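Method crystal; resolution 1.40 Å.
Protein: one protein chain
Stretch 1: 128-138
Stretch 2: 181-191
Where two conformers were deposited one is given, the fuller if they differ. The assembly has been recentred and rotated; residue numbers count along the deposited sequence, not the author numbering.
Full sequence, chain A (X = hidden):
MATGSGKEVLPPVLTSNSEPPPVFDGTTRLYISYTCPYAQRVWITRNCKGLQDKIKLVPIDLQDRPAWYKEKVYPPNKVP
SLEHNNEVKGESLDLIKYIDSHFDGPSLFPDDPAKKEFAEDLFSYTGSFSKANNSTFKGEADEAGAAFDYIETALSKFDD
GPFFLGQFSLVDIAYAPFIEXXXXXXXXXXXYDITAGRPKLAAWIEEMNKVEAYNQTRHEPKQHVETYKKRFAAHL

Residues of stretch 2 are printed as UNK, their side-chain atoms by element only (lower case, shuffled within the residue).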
# COMPACT_ATOMS: atom_id res chain seq x y z
N SER A 128 3.32 11.54 -8.48
CA SER A 128 2.52 12.61 -9.05
C SER A 128 1.09 12.54 -8.53
O SER A 128 0.46 13.56 -8.27
CB SER A 128 2.51 12.54 -10.57
OG SER A 128 3.82 12.56 -11.10
N PHE A 129 0.58 11.32 -8.41
CA PHE A 129 -0.77 11.12 -7.92
C PHE A 129 -0.94 11.67 -6.50
O PHE A 129 -1.89 12.41 -6.21
CB PHE A 129 -1.12 9.63 -7.96
CG PHE A 129 -2.52 9.32 -7.53
CD1 PHE A 129 -3.60 9.70 -8.32
CD2 PHE A 129 -2.76 8.67 -6.33
CE1 PHE A 129 -4.90 9.41 -7.92
CE2 PHE A 129 -4.06 8.37 -5.93
CZ PHE A 129 -5.13 8.75 -6.73
N SER A 130 -0.02 11.31 -5.61
CA SER A 130 -0.03 11.84 -4.25
C SER A 130 0.15 13.36 -4.22
O SER A 130 -0.56 14.07 -3.51
CB SER A 130 1.06 11.17 -3.41
OG SER A 130 0.59 9.97 -2.83
N LYS A 131 1.09 13.84 -5.02
CA LYS A 131 1.38 15.27 -5.05
C LYS A 131 0.16 16.07 -5.50
O LYS A 131 -0.18 17.08 -4.90
CB LYS A 131 2.59 15.55 -5.95
CG LYS A 131 3.04 16.98 -5.95
CD LYS A 131 4.45 17.11 -6.51
CE LYS A 131 4.84 18.56 -6.60
NZ LYS A 131 6.30 18.76 -6.83
N ALA A 132 -0.53 15.58 -6.53
CA ALA A 132 -1.73 16.25 -7.04
C ALA A 132 -2.82 16.33 -5.97
O ALA A 132 -3.47 17.38 -5.79
CB ALA A 132 -2.25 15.51 -8.25
N ASN A 133 -3.03 15.23 -5.26
CA ASN A 133 -4.04 15.23 -4.21
C ASN A 133 -3.67 16.12 -3.04
O ASN A 133 -4.49 16.90 -2.57
CB ASN A 133 -4.33 13.80 -3.77
CG ASN A 133 -5.29 13.11 -4.71
OD1 ASN A 133 -6.50 13.22 -4.54
ND2 ASN A 133 -4.76 12.43 -5.71
N ASN A 134 -2.43 16.02 -2.59
CA ASN A 134 -1.95 16.87 -1.52
C ASN A 134 -1.99 18.36 -1.86
O ASN A 134 -2.34 19.18 -1.02
CB ASN A 134 -0.57 16.41 -1.05
CG ASN A 134 -0.65 15.14 -0.25
OD1 ASN A 134 -1.51 15.00 0.62
ND2 ASN A 134 0.23 14.20 -0.54
N SER A 135 -1.66 18.69 -3.11
CA SER A 135 -1.77 20.06 -3.60
C SER A 135 -3.20 20.56 -3.44
O SER A 135 -3.43 21.71 -3.07
CB SER A 135 -1.37 20.13 -5.08
OG SER A 135 -1.51 21.44 -5.59
N THR A 136 -4.16 19.68 -3.71
CA THR A 136 -5.57 20.04 -3.62
C THR A 136 -5.99 20.27 -2.17
O THR A 136 -6.61 21.29 -1.86
CB THR A 136 -6.45 18.96 -4.26
OG1 THR A 136 -6.11 18.86 -5.64
CG2 THR A 136 -7.92 19.31 -4.12
N PHE A 137 -5.61 19.35 -1.29
CA PHE A 137 -5.94 19.48 0.13
C PHE A 137 -5.35 20.76 0.72
O PHE A 137 -5.96 21.39 1.58
CB PHE A 137 -5.44 18.28 0.92
CG PHE A 137 -6.10 17.00 0.54
CD1 PHE A 137 -7.47 16.92 0.43
CD2 PHE A 137 -5.34 15.87 0.27
CE1 PHE A 137 -8.08 15.73 0.06
CE2 PHE A 137 -5.94 14.69 -0.10
CZ PHE A 137 -7.32 14.63 -0.20
N LYS A 138 -4.16 21.13 0.26
CA LYS A 138 -3.46 22.30 0.79
C LYS A 138 -3.93 23.60 0.14
O LYS A 138 -3.52 24.69 0.55
CB LYS A 138 -1.95 22.14 0.61
CG LYS A 138 -1.35 21.07 1.51
CD LYS A 138 0.16 20.98 1.38
CE LYS A 138 0.60 20.51 0.00
NZ LYS A 138 2.09 20.47 -0.10
N UNK A 181 -7.70 6.94 1.31
CA UNK A 181 -7.61 8.16 2.10
C UNK A 181 -8.10 9.38 1.33
O UNK A 181 -8.80 10.22 1.89
c UNK A 181 -6.17 8.36 2.59
c UNK A 181 -4.29 7.14 3.73
c UNK A 181 -4.08 4.99 4.92
n UNK A 181 -3.91 6.31 4.87
n UNK A 181 -3.71 4.32 6.00
c UNK A 181 -5.79 7.40 3.70
n UNK A 181 -4.63 4.35 3.90
N UNK A 182 -7.75 9.47 0.05
CA UNK A 182 -8.09 10.65 -0.73
C UNK A 182 -9.58 10.76 -1.00
O UNK A 182 -10.14 11.86 -1.04
c UNK A 182 -7.33 10.71 -2.06
c UNK A 182 -5.02 10.38 -2.98
c UNK A 182 -5.22 11.19 -0.74
c UNK A 182 -3.83 11.25 -0.63
c UNK A 182 -3.64 10.43 -2.88
c UNK A 182 -3.04 10.86 -1.70
c UNK A 182 -5.83 10.76 -1.92
N UNK A 183 -10.24 9.62 -1.21
CA UNK A 183 -11.66 9.64 -1.54
C UNK A 183 -12.53 10.35 -0.48
O UNK A 183 -13.22 11.32 -0.80
c UNK A 183 -12.20 8.25 -1.87
o UNK A 183 -13.67 5.89 -2.38
c UNK A 183 -14.24 6.94 -2.66
c UNK A 183 -13.70 8.27 -2.19
n UNK A 183 -15.34 6.98 -3.37
N UNK A 184 -12.49 9.88 0.79
CA UNK A 184 -13.34 10.55 1.78
C UNK A 184 -12.87 11.97 2.08
O UNK A 184 -13.69 12.83 2.39
c UNK A 184 -11.92 8.93 2.84
c UNK A 184 -11.81 8.71 1.37
c UNK A 184 -13.21 9.66 3.02
N UNK A 185 -11.56 12.22 1.99
CA UNK A 185 -11.07 13.56 2.29
C UNK A 185 -11.51 14.57 1.24
O UNK A 185 -11.88 15.70 1.57
c UNK A 185 -9.56 13.55 2.44
N UNK A 186 -11.49 14.18 -0.03
CA UNK A 186 -11.97 15.07 -1.07
C UNK A 186 -13.47 15.33 -0.92
O UNK A 186 -13.96 16.44 -1.16
c UNK A 186 -9.94 13.70 -4.07
c UNK A 186 -9.86 16.08 -3.20
c UNK A 186 -10.21 14.62 -2.88
c UNK A 186 -11.67 14.49 -2.45
N UNK A 187 -14.21 14.30 -0.52
CA UNK A 187 -15.63 14.47 -0.30
C UNK A 187 -15.90 15.45 0.84
O UNK A 187 -16.76 16.33 0.74
c UNK A 187 -18.27 13.38 -1.56
c UNK A 187 -18.33 11.75 0.33
c UNK A 187 -17.82 13.10 -0.13
c UNK A 187 -16.31 13.12 -0.03
N UNK A 188 -15.15 15.30 1.94
CA UNK A 188 -15.38 16.14 3.11
C UNK A 188 -14.86 17.56 2.94
O UNK A 188 -15.58 18.53 3.21
c UNK A 188 -14.85 16.39 5.59
c UNK A 188 -14.75 15.50 4.35
c UNK A 188 -14.12 15.83 6.80
o UNK A 188 -14.08 16.52 7.84
o UNK A 188 -13.59 14.70 6.71
N UNK A 189 -13.62 17.69 2.50
CA UNK A 189 -12.95 18.98 2.52
C UNK A 189 -13.17 19.80 1.26
O UNK A 189 -13.10 21.03 1.28
c UNK A 189 -11.45 18.79 2.76
c UNK A 189 -10.79 16.95 4.34
c UNK A 189 -10.49 16.48 5.60
c UNK A 189 -11.12 18.28 4.13
c UNK A 189 -10.84 18.66 6.49
c UNK A 189 -10.52 17.34 6.68
c UNK A 189 -11.14 19.13 5.22
N UNK A 190 -13.43 19.12 0.15
CA UNK A 190 -13.58 19.81 -1.12
C UNK A 190 -14.94 19.57 -1.76
O UNK A 190 -15.19 20.04 -2.87
c UNK A 190 -11.06 19.74 -1.55
c UNK A 190 -9.68 21.59 -0.49
c UNK A 190 -10.85 21.25 -1.40
n UNK A 190 -9.46 23.06 -0.40
c UNK A 190 -12.45 19.43 -2.09
N UNK A 191 -15.81 18.86 -1.04
CA UNK A 191 -17.16 18.53 -1.52
C UNK A 191 -17.10 17.92 -2.92
O UNK A 191 -17.94 18.21 -3.79
n UNK A 191 -18.11 19.30 3.48
c UNK A 191 -18.05 20.51 -0.17
c UNK A 191 -18.13 20.27 2.34
c UNK A 191 -18.29 19.57 1.01
c UNK A 191 -18.06 19.77 -1.50
O HOH W 1 -7.30 23.77 1.60

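Position 181 carries three carbons, a nitrogen, then a carbon bearing two more nitrogens. That guanidinium makes it Arg181. Its end leads away from stretch 1 and touches nothing there; its terminal nitrogens are bonded elsewhere in the structure.

Position 182 has one carbon and then a ring of six carbons, with no oxygen. The ring sits among Phe129, Ser130, Asn133 and Phe137. This is Phe182. CB of Asn133 lies over one face of its ring, 3.6 Å from the centroid, a CH-pi contact. Ser130 OG is at the ring edge, 3.9 Å from Phe182 CZ.

Position 183 shows three carbons, the third carrying one oxygen and one nitrogen. The amide identifies Gln183. It points away from stretch 1.

Position 184 has three carbons closing a ring onto the backbone nitrogen, so it is Pro184. Its nitrogen has no hydrogen to give to the turn before, and the helix is kinked here. It does not reach stretch 1.

Position 185 has a single carbon, CB, 3.6 Å from Phe137 CE1. It is Ala185.

Position 186 has four carbons, forked at the second, and meets Asn133, Thr136 and Phe137. It is Leu186. Its CD2 is 3.7 Å from Phe137 CE1 and 3.9 Å from Thr136 CG2.

Position 187 has the same four-carbon fork and is Leu187. It is exposed and out of reach of stretch 1.

Position 188 has three carbons, the third carrying two oxygens. The carboxylate makes it Glu188, again out of reach.

Position 189 has one carbon and a six-carbon ring, hence Phe189. Its CA-to-CB bond points toward stretch 1, but its nearest approach, CB to Phe137 CD1, is 5.0 Å.

Position 190 has four carbons in a row ending in nitrogen, and its chain lies against Thr136. It is Lys190. Its CE is 3.4 Å from Thr136 O.

Position 191 has the same chain and is Lys191. Phi is positive, and its NZ donates to Glu188 O at 2.7 Å.

The two helices run in nearly the same direction, at 23°, with axes 11.1 Å apart at closest approach. Phe182 fills a hole on stretch 1, and Phe137 packs against Phe182, Ala185 and Leu186. No direct hydrogen bond crosses. Asn133 ND2 instead bonds to Phe129 O at 2.9 Å, within its own helix, while Asn133 OD1 is buried without a partner. A water bridges the far end, donating to Phe137 O at 2.7 Å and accepting from Lys190 NZ at 3.0 Å. The direct contact is therefore mainly apolar packing.

Stretch 2, residues 181-191: RFQPALLEFKK
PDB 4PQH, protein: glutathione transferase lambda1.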